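Local atomic coordinates of glycosyl hydrolase, family 38 (Enterococcus faecalis, PDB entry 5KBP), a protein that probably hydrolyses alpha-linked mannose residues in carbohydrates, as a metal-binding family 38 alpha-mannosidase. Residues D94-S99 against T282-S287; I320-A325 against Y342-L347; L560-T565 against F661-N666; E622-V627 against V754-D759. All coordinates share one frame; numbering follows the deposited sequence.

In the fold
All four contacts are buried, but they differ in depth and chemistry. Contacts 1 and 2 lie nearest the chain's centre. Contact 1 joins two N-terminal-domain loops beside strands of the C-terminal region; contact 2 ties two middle-domain helices by a single hydrogen bond. They share neighbours: helix 100-117 follows after 94-99 and supplies Arg105 to contact 2, and Glu318 of helix 304-332 bonds Ser99 and touches Trp344. Contacts 3 and 4 both belong to the C-terminal beta region, their segments alternating along the chain. Contact 3 is largely apolar packing between two sheets; contact 4, farthest out and least enclosed, packs a glutamine on a glutamate whose charge Arg633 meets. Contacts 2 and 4 both border the second subunit.

Contact 1: D94-S99 against T282-S287; sequences DDFLIS and TGELTS
Phe96 carries its ring on a CG that sits anti to the carbonyl carbon (chi1 -66°), and Glu284 uses the same first torsion before running out fully extended, which brings its carboxylate to the far end of that ring. The meeting joins two loops of the GH38 N-terminal domain: 94-99 runs into helix 100-117, while the loop 282-287 leaves strand 280-282, an outer strand of a mixed sheet. Glu284 OE2 comes closest, 3.5 Å from Phe96 CE1. Glu284 OE2 is also 3.8 Å from Phe96 CZ, approaching the ring obliquely. The carboxylate is turned almost perpendicular to the ring, their planes 83° apart. Behind it the aliphatic part of the chain also helps, with Glu284 CG 4.1 Å from Phe96 CZ. Thr286 makes only a loose approach, its OG1 4.5 Å from Phe96 CZ.

The charge of Glu284 has its main partner elsewhere: OE2 forms a salt bridge with Arg698, on strand 695-699 of the C-terminal region. The same region meets Phe96, whose ring packs on His714 with planes about 20° apart and whose carbonyl O accepts from Gln716 NE2. The contact therefore lies where N-terminal loops pack against later parts of the chain.

The bend of the first loop is fixed just beside the phenylalanine by an Asx motif. In it, Leu97 N donates to Asp94 OD1 over 2.9 Å, meeting that oxygen nearly end-on to its C-O bond.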
loop_
_atom_site.group_PDB
_atom_site.type_symbol
_atom_site.label_atom_id
_atom_site.label_comp_id
_atom_site.label_asym_id
_atom_site.label_seq_id
_atom_site.Cartn_x
_atom_site.Cartn_y
_atom_site.Cartn_z
ATOM N N ASP A 94 14.950 -8.857 11.029
ATOM C CA ASP A 94 16.229 -9.379 10.578
ATOM C C ASP A 94 17.327 -8.477 11.123
ATOM O O ASP A 94 17.259 -7.252 10.978
ATOM C CB ASP A 94 16.298 -9.443 9.053
ATOM C CG ASP A 94 17.617 -10.006 8.555
ATOM O OD1 ASP A 94 18.592 -9.233 8.448
ATOM O OD2 ASP A 94 17.681 -11.222 8.279
ATOM N N ASP A 95 18.335 -9.083 11.751
ATOM C CA ASP A 95 19.336 -8.301 12.470
ATOM C C ASP A 95 20.171 -7.447 11.523
ATOM O O ASP A 95 20.287 -6.231 11.707
ATOM C CB ASP A 95 20.230 -9.226 13.295
ATOM C CG ASP A 95 19.629 -9.563 14.646
ATOM O OD1 ASP A 95 18.676 -8.868 15.059
ATOM O OD2 ASP A 95 20.112 -10.511 15.300
ATOM N N PHE A 96 20.755 -8.065 10.496
ATOM C CA PHE A 96 21.748 -7.381 9.677
ATOM C C PHE A 96 21.145 -6.471 8.614
ATOM O O PHE A 96 21.830 -5.551 8.153
ATOM C CB PHE A 96 22.666 -8.405 9.005
ATOM C CG PHE A 96 23.522 -9.178 9.967
ATOM C CD1 PHE A 96 24.597 -8.573 10.597
ATOM C CD2 PHE A 96 23.257 -10.511 10.235
ATOM C CE1 PHE A 96 25.389 -9.279 11.482
ATOM C CE2 PHE A 96 24.047 -11.225 11.120
ATOM C CZ PHE A 96 25.114 -10.607 11.743
ATOM N N LEU A 97 19.896 -6.694 8.215
ATOM C CA LEU A 97 19.321 -5.969 7.088
ATOM C C LEU A 97 18.603 -4.684 7.485
ATOM O O LEU A 97 18.077 -3.995 6.605
ATOM C CB LEU A 97 18.364 -6.875 6.309
ATOM C CG LEU A 97 19.058 -7.944 5.464
ATOM C CD1 LEU A 97 18.044 -8.750 4.671
ATOM C CD2 LEU A 97 20.072 -7.293 4.540
ATOM N N ILE A 98 18.563 -4.341 8.770
ATOM C CA ILE A 98 18.015 -3.062 9.202
ATOM C C ILE A 98 19.114 -2.278 9.906
ATOM O O ILE A 98 20.104 -2.837 10.385
ATOM C CB ILE A 98 16.780 -3.217 10.112
ATOM C CG1 ILE A 98 17.174 -3.763 11.484
ATOM C CG2 ILE A 98 15.749 -4.121 9.457
ATOM C CD1 ILE A 98 16.022 -3.803 12.463
ATOM N N SER A 99 18.927 -0.962 9.962
ATOM C CA SER A 99 19.961 -0.079 10.480
ATOM C C SER A 99 20.197 -0.323 11.968
ATOM O O SER A 99 19.406 -0.973 12.657
ATOM C CB SER A 99 19.587 1.386 10.247
ATOM O OG SER A 99 18.434 1.745 10.988
ATOM N N THR A 282 31.217 -15.998 21.257
ATOM C CA THR A 282 31.636 -14.605 21.188
ATOM C C THR A 282 31.373 -14.045 19.798
ATOM O O THR A 282 31.780 -14.642 18.796
ATOM C CB THR A 282 33.123 -14.455 21.533
ATOM O OG1 THR A 282 33.357 -14.927 22.864
ATOM C CG2 THR A 282 33.545 -12.996 21.431
ATOM N N GLY A 283 30.695 -12.899 19.747
ATOM C CA GLY A 283 30.555 -12.167 18.501
ATOM C C GLY A 283 29.393 -12.636 17.639
ATOM O O GLY A 283 28.362 -13.099 18.128
ATOM N N GLU A 284 29.575 -12.507 16.325
ATOM C CA GLU A 284 28.531 -12.856 15.372
ATOM C C GLU A 284 28.230 -14.348 15.417
ATOM O O GLU A 284 29.106 -15.180 15.676
ATOM C CB GLU A 284 28.948 -12.463 13.952
ATOM C CG GLU A 284 28.799 -10.990 13.609
ATOM C CD GLU A 284 29.208 -10.698 12.177
ATOM O OE1 GLU A 284 29.918 -11.536 11.583
ATOM O OE2 GLU A 284 28.820 -9.637 11.645
ATOM N N LEU A 285 26.973 -14.681 15.143
ATOM C CA LEU A 285 26.516 -16.057 14.975
ATOM C C LEU A 285 25.924 -16.145 13.573
ATOM O O LEU A 285 24.714 -15.996 13.388
ATOM C CB LEU A 285 25.500 -16.451 16.048
ATOM C CG LEU A 285 25.895 -16.195 17.502
ATOM C CD1 LEU A 285 24.808 -16.687 18.444
ATOM C CD2 LEU A 285 27.229 -16.847 17.828
ATOM N N THR A 286 26.784 -16.374 12.581
ATOM C CA THR A 286 26.390 -16.373 11.178
ATOM C C THR A 286 26.514 -17.759 10.548
ATOM O O THR A 286 26.705 -17.879 9.335
ATOM C CB THR A 286 27.221 -15.357 10.395
ATOM O OG1 THR A 286 27.602 -14.282 11.264
ATOM C CG2 THR A 286 26.417 -14.787 9.233
ATOM N N SER A 287 26.403 -18.811 11.363
ATOM C CA SER A 287 26.518 -20.193 10.895
ATOM C C SER A 287 27.841 -20.421 10.168
ATOM O O SER A 287 27.889 -21.050 9.108
ATOM C CB SER A 287 25.333 -20.577 10.003
ATOM O OG SER A 287 24.101 -20.333 10.657
#

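Contact 2: I320-A325 against Y342-L347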
loop_
_atom_site.group_PDB
_atom_site.type_symbol
_atom_site.label_atom_id
_atom_site.label_comp_id
_atom_site.label_asym_id
_atom_site.label_seq_id
_atom_site.Cartn_x
_atom_site.Cartn_y
_atom_site.Cartn_z
ATOM N N ILE A 320 17.997 12.937 9.331
ATOM C CA ILE A 320 17.452 14.163 8.756
ATOM C C ILE A 320 16.363 14.719 9.665
ATOM O O ILE A 320 16.540 15.767 10.297
ATOM C CB ILE A 320 16.904 13.929 7.336
ATOM C CG1 ILE A 320 17.947 13.246 6.451
ATOM C CG2 ILE A 320 16.474 15.249 6.717
ATOM C CD1 ILE A 320 19.180 14.078 6.206
ATOM N N ALA A 321 15.232 14.012 9.738
ATOM C CA ALA A 321 14.053 14.544 10.417
ATOM C C ALA A 321 14.301 14.739 11.908
ATOM O O ALA A 321 14.045 15.817 12.455
ATOM C CB ALA A 321 12.857 13.621 10.185
ATOM N N GLU A 322 14.795 13.701 12.584
ATOM C CA GLU A 322 15.001 13.797 14.029
ATOM C C GLU A 322 16.039 14.843 14.418
ATOM O O GLU A 322 15.763 15.632 15.340
ATOM C CB GLU A 322 15.355 12.415 14.593
ATOM C CG GLU A 322 14.182 11.451 14.654
ATOM C CD GLU A 322 14.535 10.144 15.335
ATOM O OE1 GLU A 322 15.733 9.918 15.603
ATOM O OE2 GLU A 322 13.614 9.346 15.606
ATOM N N PRO A 323 17.227 14.915 13.798
ATOM C CA PRO A 323 18.164 15.985 14.187
ATOM C C PRO A 323 17.623 17.381 13.930
ATOM O O PRO A 323 17.834 18.286 14.749
ATOM C CB PRO A 323 19.407 15.689 13.334
ATOM C CG PRO A 323 19.307 14.239 13.010
ATOM C CD PRO A 323 17.844 13.983 12.836
ATOM N N LEU A 324 16.927 17.584 12.809
ATOM C CA LEU A 324 16.342 18.893 12.533
ATOM C C LEU A 324 15.233 19.221 13.526
ATOM O O LEU A 324 15.136 20.358 14.003
ATOM C CB LEU A 324 15.812 18.941 11.100
ATOM C CG LEU A 324 16.859 19.037 9.989
ATOM C CD1 LEU A 324 16.204 18.876 8.623
ATOM C CD2 LEU A 324 17.612 20.354 10.074
ATOM N N ALA A 325 14.390 18.237 13.853
ATOM C CA ALA A 325 13.334 18.469 14.831
ATOM C C ALA A 325 13.900 18.679 16.229
ATOM O O ALA A 325 13.323 19.433 17.021
ATOM C CB ALA A 325 12.344 17.306 14.826
ATOM N N TYR A 342 4.584 7.308 14.862
ATOM C CA TYR A 342 3.785 6.788 13.758
ATOM C C TYR A 342 4.659 6.448 12.556
ATOM O O TYR A 342 4.409 5.457 11.860
ATOM C CB TYR A 342 2.706 7.803 13.380
ATOM C CG TYR A 342 1.887 7.444 12.163
ATOM C CD1 TYR A 342 0.807 6.576 12.259
ATOM C CD2 TYR A 342 2.179 7.993 10.922
ATOM C CE1 TYR A 342 0.051 6.251 11.148
ATOM C CE2 TYR A 342 1.429 7.674 9.805
ATOM C CZ TYR A 342 0.366 6.804 9.923
ATOM O OH TYR A 342 -0.383 6.485 8.814
ATOM N N ALA A 343 5.685 7.262 12.293
ATOM C CA ALA A 343 6.577 6.984 11.172
ATOM C C ALA A 343 7.448 5.764 11.446
ATOM O O ALA A 343 7.695 4.954 10.545
ATOM C CB ALA A 343 7.445 8.206 10.873
ATOM N N TRP A 344 7.926 5.618 12.684
ATOM C CA TRP A 344 8.814 4.504 13.003
ATOM C C TRP A 344 8.071 3.173 12.983
ATOM O O TRP A 344 8.586 2.180 12.456
ATOM C CB TRP A 344 9.478 4.732 14.361
ATOM C CG TRP A 344 10.742 5.517 14.257
ATOM C CD1 TRP A 344 10.937 6.816 14.624
ATOM C CD2 TRP A 344 11.990 5.056 13.730
ATOM N NE1 TRP A 344 12.234 7.190 14.366
ATOM C CE2 TRP A 344 12.901 6.127 13.816
ATOM C CE3 TRP A 344 12.427 3.840 13.197
ATOM C CZ2 TRP A 344 14.222 6.017 13.389
ATOM C CZ3 TRP A 344 13.737 3.734 12.775
ATOM C CH2 TRP A 344 14.619 4.815 12.874
ATOM N N LYS A 345 6.866 3.132 13.557
ATOM C CA LYS A 345 6.073 1.908 13.511
ATOM C C LYS A 345 5.750 1.519 12.076
ATOM O O LYS A 345 5.790 0.336 11.721
ATOM C CB LYS A 345 4.791 2.078 14.323
ATOM C CG LYS A 345 5.010 2.103 15.826
ATOM C CD LYS A 345 3.708 2.349 16.572
ATOM C CE LYS A 345 3.938 2.382 18.075
ATOM N NZ LYS A 345 2.747 2.897 18.806
ATOM N N THR A 346 5.434 2.505 11.232
ATOM C CA THR A 346 5.191 2.224 9.821
ATOM C C THR A 346 6.429 1.626 9.162
ATOM O O THR A 346 6.322 0.692 8.357
ATOM C CB THR A 346 4.762 3.502 9.098
ATOM O OG1 THR A 346 3.560 4.010 9.690
ATOM C CG2 THR A 346 4.519 3.229 7.619
ATOM N N LEU A 347 7.613 2.142 9.500
ATOM C CA LEU A 347 8.840 1.602 8.923
ATOM C C LEU A 347 9.174 0.236 9.510
ATOM O O LEU A 347 9.614 -0.665 8.786
ATOM C CB LEU A 347 9.998 2.575 9.138
ATOM C CG LEU A 347 11.354 2.100 8.611
ATOM C CD1 LEU A 347 11.297 1.874 7.107
ATOM C CD2 LEU A 347 12.456 3.086 8.972
#
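Trp344 NE1 donates to Glu322 OE2 over 2.8 Å, and this one bond carries the contact between the two segments. It is moderately bent, with an N-H...O angle of 153°. The carboxylate oxygen lies at the edge of the indole, tilted a little from the ring plane, while seen from the other partner the indole nitrogen stands 42° out of the carboxylate plane. The two side chains meet at about a right angle. No other Glu322 atom comes as near: its CD is 3.9 Å from Trp344 NE1.

Glu322 reaches the ring because its CG is anti to the carbonyl carbon (chi1 -73°) and the rest of the chain is extended. OE2 has a second, charged partner in Arg105 of helix 100-117, so one buried oxygen is gripped by both an indole N-H and a guanidinium group, an environment that probably favours the ionised form. The same helix also packs on the indole through Ser102 and Ile109.

The two segments belong to helices 304-332 and 337-348 of the alpha-mannosidase middle domain, neighbours in its helical bundle. Helix 362-393 meets both, touching Leu324 from one and Ala343 and Leu347 from the other.

Within the second helix, on the residues that bracket Trp344, Thr346 OG1 donates to Tyr342 O over 2.7 Å. Tyr342 O also receives the helical bond from Thr346 N, at 3.2 Å, and the threonine oxygen sits over one face of the Tyr342 ring. The phenol OH of Tyr342 in turn hydrogen-bonds Glu26 of the second subunit.

Contact 3: L560-T565 against F661-N666; sequences LTFEDT and FETTIN
Leu560 and Phe661 make the apolar half of this contact. The leucine presents CD1 to one face of the ring as a CH-pi interaction, 4.1 Å from the ring centroid and 12° off the ring normal. The other methyl also touches the ring, with Leu560 CD2 4.1 Å from Phe661 CD1, towards the rim. The CG of Leu560 is trans to the backbone N (chi1 -163°), which directs both methyls at the phenylalanine. Leu560, with positive phi, is part of a G1 beta bulge opposite Leu677, together with Thr561.

The second kind of contact sets an aromatic edge against a hydroxyl. Phe562 and Thr663 approach from opposite directions, and the threonine OG1 lies near the plane of the ring, 3.6 Å from Phe562 CZ. The methyl of the same residue adds an apolar touch, CG2 being 4.0 Å from Phe562 CE1.

Polar bonding runs within the sheets instead. Strand 659-667 has strands 641-653 and 772-783 as its neighbours, and Thr663 OG1 is hydrogen-bonded to one residue on each, Thr648 and Tyr778. Segment 560-565 bonds to strand 672-679 on one edge, as in Thr561 with Leu677, and on the other to residues 583-585. The contact thus closes two antiparallel sheets face to face, in the layered beta architecture of the GH38 C-terminal domain.

With OG1 already satisfied by two hydroxyls, the buried oxygen can rest beside the ring's weakly positive edge without needing a partner from the facing strand, so dispersion and edge electrostatics carry the join.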
loop_
_atom_site.group_PDB
_atom_site.type_symbol
_atom_site.label_atom_id
_atom_site.label_comp_id
_atom_site.label_asym_id
_atom_site.label_seq_id
_atom_site.Cartn_x
_atom_site.Cartn_y
_atom_site.Cartn_z
ATOM N N LEU A 560 36.016 -1.354 -10.628
ATOM C CA LEU A 560 34.712 -1.106 -11.248
ATOM C C LEU A 560 34.501 -2.012 -12.462
ATOM O O LEU A 560 34.185 -1.557 -13.564
ATOM C CB LEU A 560 34.547 0.372 -11.622
ATOM C CG LEU A 560 33.128 0.876 -11.897
ATOM C CD1 LEU A 560 32.314 0.900 -10.613
ATOM C CD2 LEU A 560 33.155 2.249 -12.557
ATOM N N THR A 561 34.687 -3.311 -12.251
ATOM C CA THR A 561 34.422 -4.323 -13.266
ATOM C C THR A 561 33.109 -5.021 -12.938
ATOM O O THR A 561 32.894 -5.442 -11.797
ATOM C CB THR A 561 35.562 -5.340 -13.343
ATOM O OG1 THR A 561 36.757 -4.690 -13.797
ATOM C CG2 THR A 561 35.212 -6.470 -14.302
ATOM N N PHE A 562 32.238 -5.139 -13.934
ATOM C CA PHE A 562 30.916 -5.721 -13.750
ATOM C C PHE A 562 30.912 -7.184 -14.173
ATOM O O PHE A 562 31.560 -7.562 -15.154
ATOM C CB PHE A 562 29.865 -4.934 -14.536
ATOM C CG PHE A 562 29.714 -3.513 -14.076
ATOM C CD1 PHE A 562 28.973 -3.215 -12.943
ATOM C CD2 PHE A 562 30.319 -2.477 -14.766
ATOM C CE1 PHE A 562 28.837 -1.909 -12.512
ATOM C CE2 PHE A 562 30.185 -1.169 -14.340
ATOM C CZ PHE A 562 29.443 -0.885 -13.211
ATOM N N GLU A 563 30.177 -8.001 -13.423
ATOM C CA GLU A 563 30.133 -9.440 -13.638
ATOM C C GLU A 563 28.701 -9.923 -13.476
ATOM O O GLU A 563 28.067 -9.656 -12.451
ATOM C CB GLU A 563 31.048 -10.172 -12.651
ATOM C CG GLU A 563 31.001 -11.687 -12.751
ATOM C CD GLU A 563 31.481 -12.364 -11.482
ATOM O OE1 GLU A 563 30.688 -12.461 -10.522
ATOM O OE2 GLU A 563 32.654 -12.789 -11.440
ATOM N N ASP A 564 28.197 -10.631 -14.482
ATOM C CA ASP A 564 26.850 -11.184 -14.455
ATOM C C ASP A 564 26.924 -12.694 -14.617
ATOM O O ASP A 564 27.599 -13.197 -15.523
ATOM C CB ASP A 564 25.974 -10.578 -15.553
ATOM C CG ASP A 564 24.548 -11.096 -15.509
ATOM O OD1 ASP A 564 23.730 -10.529 -14.754
ATOM O OD2 ASP A 564 24.245 -12.073 -16.226
ATOM N N THR A 565 26.238 -13.411 -13.731
ATOM C CA THR A 565 26.124 -14.858 -13.804
ATOM C C THR A 565 24.661 -15.247 -13.662
ATOM O O THR A 565 23.824 -14.449 -13.235
ATOM C CB THR A 565 26.950 -15.562 -12.713
ATOM O OG1 THR A 565 26.354 -15.325 -11.434
ATOM C CG2 THR A 565 28.381 -15.046 -12.700
ATOM N N PHE A 661 30.205 6.552 -7.354
ATOM C CA PHE A 661 29.694 5.825 -8.506
ATOM C C PHE A 661 28.172 5.829 -8.491
ATOM O O PHE A 661 27.544 5.818 -7.429
ATOM C CB PHE A 661 30.200 4.378 -8.525
ATOM C CG PHE A 661 31.686 4.255 -8.377
ATOM C CD1 PHE A 661 32.534 4.746 -9.355
ATOM C CD2 PHE A 661 32.237 3.639 -7.266
ATOM C CE1 PHE A 661 33.904 4.633 -9.222
ATOM C CE2 PHE A 661 33.606 3.522 -7.128
ATOM C CZ PHE A 661 34.441 4.019 -8.108
ATOM N N GLU A 662 27.584 5.840 -9.687
ATOM C CA GLU A 662 26.131 5.786 -9.846
ATOM C C GLU A 662 25.843 4.959 -11.095
ATOM O O GLU A 662 25.924 5.469 -12.216
ATOM C CB GLU A 662 25.530 7.183 -9.950
ATOM C CG GLU A 662 24.173 7.320 -9.278
ATOM C CD GLU A 662 23.600 8.718 -9.388
ATOM O OE1 GLU A 662 22.833 8.977 -10.339
ATOM O OE2 GLU A 662 23.920 9.562 -8.525
ATOM N N THR A 663 25.514 3.686 -10.898
ATOM C CA THR A 663 25.259 2.761 -11.994
ATOM C C THR A 663 23.758 2.625 -12.212
ATOM O O THR A 663 23.008 2.384 -11.261
ATOM C CB THR A 663 25.877 1.392 -11.705
ATOM O OG1 THR A 663 27.297 1.522 -11.563
ATOM C CG2 THR A 663 25.570 0.418 -12.831
ATOM N N THR A 664 23.324 2.784 -13.461
ATOM C CA THR A 664 21.920 2.677 -13.830
ATOM C C THR A 664 21.747 1.623 -14.915
ATOM O O THR A 664 22.521 1.575 -15.876
ATOM C CB THR A 664 21.362 4.017 -14.324
ATOM O OG1 THR A 664 22.124 4.466 -15.452
ATOM C CG2 THR A 664 21.429 5.061 -13.224
ATOM N N ILE A 665 20.728 0.778 -14.755
ATOM C CA ILE A 665 20.406 -0.266 -15.721
ATOM C C ILE A 665 18.898 -0.300 -15.926
ATOM O O ILE A 665 18.119 0.161 -15.089
ATOM C CB ILE A 665 20.902 -1.664 -15.280
ATOM C CG1 ILE A 665 20.168 -2.116 -14.015
ATOM C CG2 ILE A 665 22.408 -1.667 -15.057
ATOM C CD1 ILE A 665 20.441 -3.553 -13.622
ATOM N N ASN A 666 18.492 -0.861 -17.063
ATOM C CA ASN A 666 17.096 -1.181 -17.345
ATOM C C ASN A 666 16.996 -2.704 -17.387
ATOM O O ASN A 666 17.058 -3.327 -18.448
ATOM C CB ASN A 666 16.623 -0.539 -18.649
ATOM C CG ASN A 666 15.168 -0.839 -18.948
ATOM O OD1 ASN A 666 14.386 -1.136 -18.045
ATOM N ND2 ASN A 666 14.798 -0.761 -20.220
#

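Contact 4: E622-V627 against V754-D759; sequences EEQKAV and VGELGD
Glu756 OE2 is held in a salt bridge by Arg633, and the carboxylate so fixed lies against the aliphatic stem of Gln624. Gln624 CG comes 3.8 Å from Glu756 CD, and Gln624 CB is equally far, 3.8 Å, from Glu756 OE1. These are carbon contacts with a carboxylate whose charge is met by the arginine. Farther out, the amide lies over the glutamate's own stem, Gln624 NE2 being 3.9 Å from Glu756 CG. The two side chains cross at a slant, with the amide and carboxylate planes 37° apart. The CG of Glu756 is placed between its backbone N and carbonyl carbon (chi1 63°), with the chain extended beyond it toward Gln624. Gln624 NE2 also comes near the loop backbone, 4.3 Å from Gly755 C.

Gln624 stands on the last turn of helix 619-625, in the connection between strands 601-613 and 641-653 of the large C-terminal sheet. The helix finishes in a Schellman motif: Val627 has positive phi, and its N bonds Gln624 O at 3.1 Å. Segment 754-759 begins the long loop that leads from strand 745-753, in a different antiparallel sheet, to strand 772-783 of that large sheet.

Tyr762, farther along the same loop, also touches Gln624. On the helix side, Tyr440 of the second subunit packs on Lys625 and Ala626, and Met486 of that subunit packs on Val627.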
loop_
_atom_site.group_PDB
_atom_site.type_symbol
_atom_site.label_atom_id
_atom_site.label_comp_id
_atom_site.label_asym_id
_atom_site.label_seq_id
_atom_site.Cartn_x
_atom_site.Cartn_y
_atom_site.Cartn_z
ATOM N N GLU A 622 10.103 -26.283 -14.469
ATOM C CA GLU A 622 9.752 -27.618 -13.996
ATOM C C GLU A 622 10.473 -27.955 -12.698
ATOM O O GLU A 622 9.899 -28.590 -11.806
ATOM C CB GLU A 622 10.070 -28.658 -15.070
ATOM C CG GLU A 622 9.090 -28.665 -16.224
ATOM C CD GLU A 622 7.701 -29.102 -15.803
ATOM O OE1 GLU A 622 7.558 -30.238 -15.298
ATOM O OE2 GLU A 622 6.753 -28.309 -15.970
ATOM N N GLU A 623 11.735 -27.536 -12.571
ATOM C CA GLU A 623 12.478 -27.811 -11.345
ATOM C C GLU A 623 11.961 -26.985 -10.175
ATOM O O GLU A 623 12.129 -27.384 -9.017
ATOM C CB GLU A 623 13.968 -27.557 -11.567
ATOM C CG GLU A 623 14.585 -28.443 -12.642
ATOM C CD GLU A 623 16.083 -28.266 -12.766
ATOM O OE1 GLU A 623 16.805 -29.284 -12.727
ATOM O OE2 GLU A 623 16.539 -27.112 -12.907
ATOM N N GLN A 624 11.331 -25.842 -10.453
ATOM C CA GLN A 624 10.702 -25.055 -9.399
ATOM C C GLN A 624 9.349 -25.635 -9.003
ATOM O O GLN A 624 9.035 -25.722 -7.811
ATOM C CB GLN A 624 10.541 -23.603 -9.851
ATOM C CG GLN A 624 11.849 -22.868 -10.082
ATOM C CD GLN A 624 11.644 -21.531 -10.760
ATOM O OE1 GLN A 624 10.660 -21.331 -11.474
ATOM N NE2 GLN A 624 12.569 -20.607 -10.541
ATOM N N LYS A 625 8.536 -26.029 -9.987
ATOM C CA LYS A 625 7.211 -26.562 -9.686
ATOM C C LYS A 625 7.300 -27.877 -8.921
ATOM O O LYS A 625 6.490 -28.137 -8.023
ATOM C CB LYS A 625 6.413 -26.750 -10.978
ATOM C CG LYS A 625 5.996 -25.452 -11.650
ATOM C CD LYS A 625 5.138 -25.721 -12.875
ATOM C CE LYS A 625 4.603 -24.431 -13.474
ATOM N NZ LYS A 625 3.748 -24.692 -14.667
ATOM N N ALA A 626 8.274 -28.718 -9.261
ATOM C CA ALA A 626 8.461 -29.989 -8.576
ATOM C C ALA A 626 9.168 -29.843 -7.236
ATOM O O ALA A 626 9.357 -30.851 -6.545
ATOM C CB ALA A 626 9.244 -30.957 -9.467
ATOM N N VAL A 627 9.544 -28.622 -6.853
ATOM C CA VAL A 627 10.285 -28.347 -5.624
ATOM C C VAL A 627 11.520 -29.239 -5.572
ATOM O O VAL A 627 11.745 -29.963 -4.594
ATOM C CB VAL A 627 9.399 -28.530 -4.376
ATOM C CG1 VAL A 627 10.033 -27.850 -3.163
ATOM C CG2 VAL A 627 8.005 -27.974 -4.629
ATOM N N VAL A 754 15.401 -13.696 -9.190
ATOM C CA VAL A 754 14.934 -15.074 -9.125
ATOM C C VAL A 754 13.431 -15.087 -9.381
ATOM O O VAL A 754 12.783 -14.044 -9.460
ATOM C CB VAL A 754 15.263 -15.740 -7.775
ATOM C CG1 VAL A 754 16.759 -15.991 -7.665
ATOM C CG2 VAL A 754 14.779 -14.867 -6.627
ATOM N N GLY A 755 12.878 -16.291 -9.504
ATOM C CA GLY A 755 11.483 -16.424 -9.881
ATOM C C GLY A 755 10.582 -17.115 -8.877
ATOM O O GLY A 755 9.366 -17.187 -9.084
ATOM N N GLU A 756 11.150 -17.628 -7.786
ATOM C CA GLU A 756 10.373 -18.357 -6.794
ATOM C C GLU A 756 10.786 -17.935 -5.393
ATOM O O GLU A 756 11.906 -17.469 -5.169
ATOM C CB GLU A 756 10.543 -19.875 -6.937
ATOM C CG GLU A 756 11.965 -20.359 -6.709
ATOM C CD GLU A 756 12.039 -21.851 -6.460
ATOM O OE1 GLU A 756 10.975 -22.475 -6.265
ATOM O OE2 GLU A 756 13.162 -22.399 -6.455
ATOM N N LEU A 757 9.857 -18.106 -4.447
ATOM C CA LEU A 757 10.162 -17.842 -3.045
ATOM C C LEU A 757 11.139 -18.875 -2.499
ATOM O O LEU A 757 12.197 -18.524 -1.965
ATOM C CB LEU A 757 8.867 -17.826 -2.226
ATOM C CG LEU A 757 8.894 -17.489 -0.728
ATOM C CD1 LEU A 757 7.567 -16.886 -0.311
ATOM C CD2 LEU A 757 9.200 -18.707 0.144
ATOM N N GLY A 758 10.799 -20.157 -2.626
ATOM C CA GLY A 758 11.644 -21.232 -2.145
ATOM C C GLY A 758 11.135 -21.878 -0.872
ATOM O O GLY A 758 9.922 -22.003 -0.670
ATOM N N ASP A 759 12.063 -22.308 -0.017
ATOM C CA ASP A 759 11.774 -22.830 1.323
ATOM C C ASP A 759 10.906 -24.079 1.200
ATOM O O ASP A 759 11.309 -25.017 0.492
ATOM C CB ASP A 759 11.196 -21.699 2.179
ATOM C CG ASP A 759 11.286 -21.988 3.665
ATOM O OD1 ASP A 759 12.347 -21.707 4.263
ATOM O OD2 ASP A 759 10.300 -22.496 4.239
#